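Local coordinates for DUF1881 domain-containing protein (Neurospora crassa, PDB 5Z6E) that is an abundant perithecial protein whose N-terminal beta gamma-crystallin domain, described here, binds calcium when isolated, though the site is inoperative in the whole protein, at residues D23-G28 with S81-V86; F42-G47 with A72-I77; S49-A54 with E66-Q71. All coordinates share one frame; numbering follows the deposited sequence.

All three contacts lie within one beta gamma-crystallin domain built of two antiparallel sheets, and each is partly buried. Contact 1 joins the two sheets across the core, and its chemistry is mostly aromatic and aliphatic. Contact 3 lies within one sheet: paired backbones, a buried W67 on one face, and K51 and E66 toward the outside. Contact 2 seats a loop on edge strand 43-46 and combines a backbone hydrogen bond with packing of F42 and I74. Contacts 1 and 3 share a sheet, because strands 82-87 and 50-55 are neighbours. Contacts 2 and 3 share the potassium ion, while S81 of contact 1 binds calcium.

Contact 1. Residues D23-G28 with S81-V86; sequences DTYAVG and SRFRVV. With CA (calcium ion), chain B.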
loop_
_atom_site.group_PDB
_atom_site.type_symbol
_atom_site.label_atom_id
_atom_site.label_comp_id
_atom_site.label_asym_id
_atom_site.label_seq_id
_atom_site.Cartn_x
_atom_site.Cartn_y
_atom_site.Cartn_z
ATOM N N ASP A 23 3.057 -6.629 6.353
ATOM C CA ASP A 23 2.905 -5.561 7.321
ATOM C C ASP A 23 1.502 -4.999 7.199
ATOM O O ASP A 23 1.122 -4.502 6.136
ATOM C CB ASP A 23 3.941 -4.460 7.089
ATOM C CG ASP A 23 5.361 -4.920 7.385
ATOM O OD1 ASP A 23 5.516 -5.940 8.083
ATOM O OD2 ASP A 23 6.311 -4.252 6.927
ATOM N N THR A 24 0.730 -5.077 8.279
ATOM C CA THR A 24 -0.670 -4.666 8.226
ATOM C C THR A 24 -0.853 -3.203 8.638
ATOM O O THR A 24 -0.306 -2.742 9.647
ATOM C CB THR A 24 -1.548 -5.560 9.111
ATOM O OG1 THR A 24 -1.483 -6.918 8.643
ATOM C CG2 THR A 24 -3.002 -5.088 9.067
ATOM N N TYR A 25 -1.606 -2.475 7.823
ATOM C CA TYR A 25 -1.994 -1.097 8.104
ATOM C C TYR A 25 -3.519 -1.010 7.986
ATOM O O TYR A 25 -4.147 -1.911 7.438
ATOM C CB TYR A 25 -1.319 -0.133 7.127
ATOM C CG TYR A 25 0.199 -0.207 7.138
ATOM C CD1 TYR A 25 0.883 -1.125 6.343
ATOM C CD2 TYR A 25 0.942 0.646 7.940
ATOM C CE1 TYR A 25 2.281 -1.191 6.351
ATOM C CE2 TYR A 25 2.329 0.601 7.953
ATOM C CZ TYR A 25 2.997 -0.319 7.164
ATOM O OH TYR A 25 4.383 -0.359 7.181
ATOM N N ALA A 26 -4.111 0.062 8.499
ATOM C CA ALA A 26 -5.570 0.178 8.521
ATOM C C ALA A 26 -6.052 1.561 8.093
ATOM O O ALA A 26 -5.296 2.544 8.148
ATOM C CB ALA A 26 -6.096 -0.150 9.919
ATOM N N VAL A 27 -7.320 1.646 7.693
ATOM C CA VAL A 27 -7.938 2.927 7.381
ATOM C C VAL A 27 -7.692 3.922 8.516
ATOM O O VAL A 27 -7.811 3.573 9.688
ATOM C CB VAL A 27 -9.457 2.754 7.119
ATOM C CG1 VAL A 27 -10.171 4.096 7.086
ATOM C CG2 VAL A 27 -9.668 2.011 5.798
ATOM N N GLY A 28 -7.308 5.145 8.161
ATOM C CA GLY A 28 -7.030 6.178 9.148
ATOM C C GLY A 28 -5.546 6.405 9.390
ATOM O O GLY A 28 -5.162 7.267 10.177
ATOM N N SER A 81 7.299 5.164 -1.090
ATOM C CA SER A 81 7.810 5.807 0.116
ATOM C C SER A 81 6.741 6.339 1.068
ATOM O O SER A 81 6.997 6.505 2.256
ATOM C CB SER A 81 8.761 6.949 -0.250
ATOM O OG SER A 81 9.944 6.438 -0.858
ATOM N N ARG A 82 5.561 6.641 0.552
ATOM C CA ARG A 82 4.514 7.184 1.404
ATOM C C ARG A 82 3.143 6.751 0.919
ATOM O O ARG A 82 2.907 6.659 -0.281
ATOM C CB ARG A 82 4.603 8.708 1.449
ATOM C CG ARG A 82 3.472 9.339 2.240
ATOM C CD ARG A 82 3.843 10.684 2.757
ATOM N NE ARG A 82 2.707 11.349 3.381
ATOM C CZ ARG A 82 2.433 11.300 4.676
ATOM N NH1 ARG A 82 3.214 10.611 5.494
ATOM N NH2 ARG A 82 1.370 11.941 5.157
ATOM N N PHE A 83 2.238 6.481 1.852
ATOM C CA PHE A 83 0.862 6.167 1.489
ATOM C C PHE A 83 -0.098 6.521 2.623
ATOM O O PHE A 83 0.315 6.682 3.775
ATOM C CB PHE A 83 0.720 4.682 1.118
ATOM C CG PHE A 83 1.032 3.728 2.257
ATOM C CD1 PHE A 83 0.032 3.317 3.142
ATOM C CD2 PHE A 83 2.321 3.243 2.439
ATOM C CE1 PHE A 83 0.323 2.437 4.191
ATOM C CE2 PHE A 83 2.616 2.375 3.486
ATOM C CZ PHE A 83 1.612 1.960 4.355
ATOM N N ARG A 84 -1.371 6.656 2.274
ATOM C CA ARG A 84 -2.445 6.799 3.244
ATOM C C ARG A 84 -3.435 5.675 3.010
ATOM O O ARG A 84 -3.699 5.314 1.866
ATOM C CB ARG A 84 -3.152 8.152 3.103
ATOM C CG ARG A 84 -2.237 9.358 3.037
ATOM C CD ARG A 84 -3.039 10.630 2.789
ATOM N NE ARG A 84 -4.116 10.770 3.761
ATOM C CZ ARG A 84 -5.308 11.298 3.495
ATOM N NH1 ARG A 84 -5.592 11.746 2.275
ATOM N NH2 ARG A 84 -6.223 11.375 4.458
ATOM N N VAL A 85 -3.978 5.115 4.084
ATOM C CA VAL A 85 -5.082 4.173 3.953
ATOM C C VAL A 85 -6.361 4.919 4.328
ATOM O O VAL A 85 -6.483 5.450 5.437
ATOM C CB VAL A 85 -4.887 2.940 4.834
ATOM C CG1 VAL A 85 -5.925 1.866 4.478
ATOM C CG2 VAL A 85 -3.457 2.386 4.675
ATOM N N VAL A 86 -7.296 4.990 3.388
ATOM C CA VAL A 86 -8.503 5.781 3.577
ATOM C C VAL A 86 -9.745 4.944 3.278
ATOM O O VAL A 86 -9.661 3.887 2.652
ATOM C CB VAL A 86 -8.498 7.043 2.677
ATOM C CG1 VAL A 86 -7.272 7.912 2.977
ATOM C CG2 VAL A 86 -8.541 6.649 1.199
HETATM CA CA CA B . 10.588 6.257 -3.114
HETATM O O HOH W 1 11.535 6.117 -5.249
HETATM O O HOH W 2 12.889 6.305 -2.178
#
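F83 drives the edge of its ring into the face of Y25, and the two strands that carry them belong to different sheets. The pair is T-shaped. The ring centroids are 5.0 Å apart and the planes stand at 85°. F83 CZ sits over the centre of the Y25 ring, and its nearest atom there is Y25 CD1 at 3.7 Å. The chi1 of F83 places CG between the backbone N and the carbonyl carbon, and the ring then stands up toward Y25. The hydroxyl of Y25 is hydrogen-bonded to Y41 OH, so the tyrosine is held at its polar end as well as over its face.

V85 continues the apolar layer. Its CG2 lies 4.1 Å from Y25 CB, and its CG1 lies 4.0 Å from V27 CG2. V85 CB packs on the carbonyl O of A26 at 3.4 Å. One hydrogen bond links the two backbones: G28 N donates to V85 O at 2.9 Å, with an N-H...O angle of 161°. V27 CA makes a weaker CH...O contact with the same oxygen. At the far end of 81-86, S81 OG binds the calcium ion at 2.4 Å, with D39, Q56, G79 and two waters completing the site.

The short segments 23-26 and 82-86 run at 56° and lie in the two facing sheets of the beta gamma-crystallin domain. Strand 9-13, beside 22-26 in its sheet, also packs on 82-86, F12 on F83 and V10 on V85. Strand 29-32, the sheet neighbour of 82-87, adds V31 against both Y25 and F83.

Contact 2. Residues F42-G47 with A72-I77; sequences FSVAVG and ADISDI. With K (potassium ion), chain C.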
loop_
_atom_site.group_PDB
_atom_site.type_symbol
_atom_site.label_atom_id
_atom_site.label_comp_id
_atom_site.label_asym_id
_atom_site.label_seq_id
_atom_site.Cartn_x
_atom_site.Cartn_y
_atom_site.Cartn_z
ATOM N N PHE A 42 6.421 -4.428 -2.490
ATOM C CA PHE A 42 6.185 -4.751 -3.896
ATOM C C PHE A 42 4.818 -5.358 -4.205
ATOM O O PHE A 42 4.474 -5.559 -5.372
ATOM C CB PHE A 42 7.307 -5.661 -4.401
ATOM C CG PHE A 42 8.553 -4.898 -4.741
ATOM C CD1 PHE A 42 8.647 -4.219 -5.945
ATOM C CD2 PHE A 42 9.594 -4.792 -3.825
ATOM C CE1 PHE A 42 9.776 -3.467 -6.253
ATOM C CE2 PHE A 42 10.724 -4.051 -4.125
ATOM C CZ PHE A 42 10.812 -3.381 -5.344
ATOM N N SER A 43 4.019 -5.615 -3.180
ATOM C CA SER A 43 2.626 -5.981 -3.432
ATOM C C SER A 43 1.800 -5.637 -2.209
ATOM O O SER A 43 2.350 -5.425 -1.122
ATOM C CB SER A 43 2.492 -7.471 -3.795
ATOM O OG SER A 43 2.935 -8.325 -2.746
ATOM N N VAL A 44 0.483 -5.576 -2.376
ATOM C CA VAL A 44 -0.378 -5.144 -1.284
ATOM C C VAL A 44 -1.749 -5.795 -1.405
ATOM O O VAL A 44 -2.367 -5.782 -2.467
ATOM C CB VAL A 44 -0.505 -3.591 -1.236
ATOM C CG1 VAL A 44 -1.001 -3.002 -2.588
ATOM C CG2 VAL A 44 -1.384 -3.134 -0.052
ATOM N N ALA A 45 -2.194 -6.419 -0.322
ATOM C CA ALA A 45 -3.548 -6.960 -0.257
ATOM C C ALA A 45 -4.437 -5.872 0.295
ATOM O O ALA A 45 -4.103 -5.272 1.311
ATOM C CB ALA A 45 -3.606 -8.203 0.626
ATOM N N VAL A 46 -5.559 -5.613 -0.360
ATOM C CA VAL A 46 -6.386 -4.468 0.002
ATOM C C VAL A 46 -7.761 -4.933 0.445
ATOM O O VAL A 46 -8.464 -5.609 -0.306
ATOM C CB VAL A 46 -6.505 -3.464 -1.181
ATOM C CG1 VAL A 46 -7.437 -2.312 -0.832
ATOM C CG2 VAL A 46 -5.123 -2.935 -1.577
ATOM N N GLY A 47 -8.133 -4.578 1.674
ATOM C CA GLY A 47 -9.405 -4.994 2.239
ATOM C C GLY A 47 -10.581 -4.333 1.554
ATOM O O GLY A 47 -10.444 -3.261 0.958
ATOM N N ALA A 72 -0.615 -7.316 -7.143
ATOM C CA ALA A 72 0.456 -8.314 -7.084
ATOM C C ALA A 72 1.843 -7.734 -7.391
ATOM O O ALA A 72 2.849 -8.364 -7.079
ATOM C CB ALA A 72 0.155 -9.466 -8.047
ATOM N N ASP A 73 1.894 -6.549 -8.007
ATOM C CA ASP A 73 3.171 -5.934 -8.384
ATOM C C ASP A 73 3.057 -4.416 -8.455
ATOM O O ASP A 73 2.419 -3.881 -9.370
ATOM C CB ASP A 73 3.645 -6.489 -9.733
ATOM C CG ASP A 73 5.024 -5.958 -10.152
ATOM O OD1 ASP A 73 5.649 -5.182 -9.410
ATOM O OD2 ASP A 73 5.495 -6.345 -11.233
ATOM N N ILE A 74 3.685 -3.713 -7.515
ATOM C CA ILE A 74 3.605 -2.251 -7.529
ATOM C C ILE A 74 4.956 -1.628 -7.871
ATOM O O ILE A 74 5.257 -0.502 -7.463
ATOM C CB ILE A 74 3.076 -1.689 -6.185
ATOM C CG1 ILE A 74 3.950 -2.141 -5.006
ATOM C CG2 ILE A 74 1.619 -2.117 -5.969
ATOM C CD1 ILE A 74 3.629 -1.386 -3.714
ATOM N N SER A 75 5.747 -2.363 -8.656
ATOM C CA SER A 75 7.020 -1.895 -9.197
ATOM C C SER A 75 6.887 -0.584 -9.936
ATOM O O SER A 75 7.816 0.222 -9.953
ATOM C CB SER A 75 7.607 -2.929 -10.173
ATOM O OG SER A 75 8.075 -4.058 -9.470
ATOM N N ASP A 76 5.736 -0.376 -10.570
ATOM C CA ASP A 76 5.605 0.770 -11.455
ATOM C C ASP A 76 5.537 2.118 -10.716
ATOM O O ASP A 76 5.662 3.159 -11.350
ATOM C CB ASP A 76 4.388 0.599 -12.386
ATOM C CG ASP A 76 3.043 0.713 -11.671
ATOM O OD1 ASP A 76 2.978 0.662 -10.426
ATOM O OD2 ASP A 76 2.025 0.820 -12.385
ATOM N N ILE A 77 5.366 2.124 -9.392
ATOM C CA ILE A 77 5.363 3.414 -8.686
ATOM C C ILE A 77 6.817 3.870 -8.475
ATOM O O ILE A 77 7.086 4.994 -8.038
ATOM C CB ILE A 77 4.582 3.357 -7.338
ATOM C CG1 ILE A 77 4.073 4.758 -6.953
ATOM C CG2 ILE A 77 5.424 2.715 -6.241
ATOM C CD1 ILE A 77 3.172 4.793 -5.719
HETATM K K K C . -11.185 -1.738 -1.334
HETATM O O HOH W 3 -11.860 -3.528 -2.782
#
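F42 and S75 meet with the ring edge of the phenylalanine turned to the serine hydroxyl. S75 OG lies near the ring plane, 3.6 Å from F42 CD1. The chi1 of F42, -80°, puts CG anti to the carbonyl carbon, and the ring reaches out along the loop to S75.

I74 brings its CG1 branch against the F42 carbonyl group, and CG1 lies 3.4 Å from F42 C. CG1 is there because chi1 is 57°, between the backbone N and the carbonyl carbon. The other branch, CG2, turns to V44 CG1 at a looser 4.4 Å. I74 also touches W67, as V44 does, so this side of the contact is apolar. S43 meets the loop with its CB, 3.4 Å from A72 O. Its hydroxyl is engaged elsewhere, with K15 O and F18 N.

The backbones are joined by I74 N, which donates to F42 O at 2.9 Å. The donor stands above the carbonyl plane, 45° out of it. D73 CA adds a CH...O contact of 3.3 Å to the same F42 O. F42 and S43 form a classic beta bulge opposite Y13, at the start of strand 43-46. G47 O, at the end of 42-47, binds the potassium ion at 2.9 Å.

D73 shapes the loop. Its OD1 accepts from S75 N at 2.9 Å, which makes an Asx turn, and from S75 OG on its syn lone pair. Two donors on one oxygen probably hold the carboxylate in place and fix the hydroxyl that faces F42. The chemistry implies a loop held by one main-chain hydrogen bond and by packing of F42 and I74: F42 O receives one N-H and one CA-H, while I74 packs apolar carbon against F42 C and V44 CG1.

Contact 3. Residues S49-A54 with E66-Q71; sequences SAKVIA and EWTTSQ. With K (potassium ion), chain C.
The antiparallel beta hairpin of strands 50-55 and 64-67 forms this contact, in one sheet of the beta gamma-crystallin fold. Within these segments V52 and W67 are a hydrogen-bonded pair. V52 N donates to W67 O at 2.8 Å and 176°, nearly straight, and W67 N returns a bond to V52 O. I53 and E66 form the next, non-hydrogen-bonded pair. On the face that bears V52 and W67, which packs toward V10 and F12, the W67 indole lies beside V52 CG1, 3.7 Å from CE3, and A54 CB, 3.6 Å from CZ3. Q71 CG lies over one face of the indole, offset toward its rim.

K51 stretches out fully, with CG anti to the backbone N (chi1 162°), and its NZ reaches E66 OE1. This salt bridge is long and weak at 3.4 Å. Water 4 also links K51 NZ to E66 OE2, itself hydrogen-bonded to Y64 OH. An alanine at K51 is likely to leave the E66 carboxylate without its positive mate. At the open end of the hairpin, G47, A48, D88 and water 3 help to ligate a potassium ion that A50 O holds at 2.6 Å and T68 O at 2.7 Å.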
loop_
_atom_site.group_PDB
_atom_site.type_symbol
_atom_site.label_atom_id
_atom_site.label_comp_id
_atom_site.label_asym_id
_atom_site.label_seq_id
_atom_site.Cartn_x
_atom_site.Cartn_y
_atom_site.Cartn_z
ATOM N N SER A 49 -13.158 -2.451 2.319
ATOM C CA SER A 49 -13.590 -1.056 2.500
ATOM C C SER A 49 -12.408 -0.093 2.579
ATOM O O SER A 49 -12.563 1.073 2.962
ATOM C CB SER A 49 -14.467 -0.910 3.757
ATOM O OG SER A 49 -13.756 -1.275 4.932
ATOM N N ALA A 50 -11.228 -0.583 2.214
ATOM C CA ALA A 50 -10.004 0.213 2.309
ATOM C C ALA A 50 -9.500 0.628 0.932
ATOM O O ALA A 50 -9.670 -0.089 -0.059
ATOM C CB ALA A 50 -8.914 -0.569 3.057
ATOM N N LYS A 51 -8.871 1.791 0.888
ATOM C CA LYS A 51 -8.277 2.321 -0.329
ATOM C C LYS A 51 -6.902 2.883 0.015
ATOM O O LYS A 51 -6.735 3.506 1.070
ATOM C CB LYS A 51 -9.202 3.387 -0.924
ATOM C CG LYS A 51 -8.595 4.336 -1.918
ATOM C CD LYS A 51 -9.709 5.219 -2.449
ATOM C CE LYS A 51 -9.209 6.242 -3.454
ATOM N NZ LYS A 51 -10.335 7.121 -3.910
ATOM N N VAL A 52 -5.917 2.636 -0.843
ATOM C CA VAL A 52 -4.569 3.155 -0.618
ATOM C C VAL A 52 -4.269 4.310 -1.571
ATOM O O VAL A 52 -4.403 4.165 -2.780
ATOM C CB VAL A 52 -3.506 2.063 -0.801
ATOM C CG1 VAL A 52 -2.107 2.619 -0.504
ATOM C CG2 VAL A 52 -3.792 0.865 0.101
ATOM N N ILE A 53 -3.875 5.448 -1.012
ATOM C CA ILE A 53 -3.374 6.564 -1.803
ATOM C C ILE A 53 -1.862 6.563 -1.638
ATOM O O ILE A 53 -1.381 6.624 -0.517
ATOM C CB ILE A 53 -3.973 7.894 -1.334
ATOM C CG1 ILE A 53 -5.494 7.863 -1.498
ATOM C CG2 ILE A 53 -3.362 9.054 -2.098
ATOM C CD1 ILE A 53 -6.198 8.938 -0.715
ATOM N N ALA A 54 -1.117 6.475 -2.736
ATOM C CA ALA A 54 0.302 6.148 -2.639
ATOM C C ALA A 54 1.193 7.054 -3.483
ATOM O O ALA A 54 0.820 7.448 -4.587
ATOM C CB ALA A 54 0.520 4.692 -3.045
ATOM N N GLU A 66 -3.729 5.189 -6.833
ATOM C CA GLU A 66 -4.818 4.852 -5.918
ATOM C C GLU A 66 -5.154 3.382 -6.119
ATOM O O GLU A 66 -5.487 2.958 -7.229
ATOM C CB GLU A 66 -6.041 5.741 -6.145
ATOM C CG GLU A 66 -5.725 7.228 -5.977
ATOM C CD GLU A 66 -6.937 8.123 -6.143
ATOM O OE1 GLU A 66 -8.036 7.608 -6.424
ATOM O OE2 GLU A 66 -6.786 9.350 -5.974
ATOM N N TRP A 67 -5.025 2.599 -5.052
ATOM C CA TRP A 67 -5.296 1.165 -5.124
ATOM C C TRP A 67 -6.515 0.832 -4.284
ATOM O O TRP A 67 -6.492 1.005 -3.053
ATOM C CB TRP A 67 -4.099 0.336 -4.641
ATOM C CG TRP A 67 -2.826 0.556 -5.426
ATOM C CD1 TRP A 67 -2.681 0.547 -6.784
ATOM C CD2 TRP A 67 -1.521 0.790 -4.880
ATOM N NE1 TRP A 67 -1.360 0.776 -7.118
ATOM C CE2 TRP A 67 -0.630 0.924 -5.969
ATOM C CE3 TRP A 67 -1.023 0.902 -3.575
ATOM C CZ2 TRP A 67 0.740 1.173 -5.797
ATOM C CZ3 TRP A 67 0.338 1.149 -3.397
ATOM C CH2 TRP A 67 1.204 1.275 -4.509
ATOM N N THR A 68 -7.574 0.378 -4.948
ATOM C CA THR A 68 -8.802 -0.028 -4.269
ATOM C C THR A 68 -8.918 -1.550 -4.245
ATOM O O THR A 68 -9.853 -2.099 -3.664
ATOM C CB THR A 68 -10.054 0.549 -4.956
ATOM O OG1 THR A 68 -10.111 0.069 -6.303
ATOM C CG2 THR A 68 -10.014 2.075 -4.962
ATOM N N THR A 69 -7.985 -2.224 -4.917
ATOM C CA THR A 69 -7.976 -3.680 -5.002
ATOM C C THR A 69 -6.547 -4.168 -4.834
ATOM O O THR A 69 -5.604 -3.401 -5.022
ATOM C CB THR A 69 -8.513 -4.210 -6.355
ATOM O OG1 THR A 69 -7.652 -3.769 -7.410
ATOM C CG2 THR A 69 -9.953 -3.747 -6.622
ATOM N N SER A 70 -6.396 -5.446 -4.502
ATOM C CA SER A 70 -5.081 -6.026 -4.246
ATOM C C SER A 70 -4.173 -5.957 -5.469
ATOM O O SER A 70 -4.608 -6.187 -6.597
ATOM C CB SER A 70 -5.232 -7.467 -3.776
ATOM O OG SER A 70 -5.934 -7.491 -2.543
ATOM N N GLN A 71 -2.904 -5.628 -5.236
ATOM C CA GLN A 71 -1.944 -5.436 -6.319
ATOM C C GLN A 71 -0.784 -6.416 -6.177
ATOM O O GLN A 71 -0.042 -6.340 -5.216
ATOM C CB GLN A 71 -1.412 -4.000 -6.314
ATOM C CG GLN A 71 -2.489 -2.930 -6.386
ATOM C CD GLN A 71 -3.154 -2.872 -7.738
ATOM O OE1 GLN A 71 -2.496 -2.984 -8.766
ATOM N NE2 GLN A 71 -4.469 -2.694 -7.748
HETATM K K K C . -11.185 -1.738 -1.334
HETATM O O HOH W 4 -9.065 10.005 -4.027
HETATM O O HOH W 3 -11.860 -3.528 -2.782
#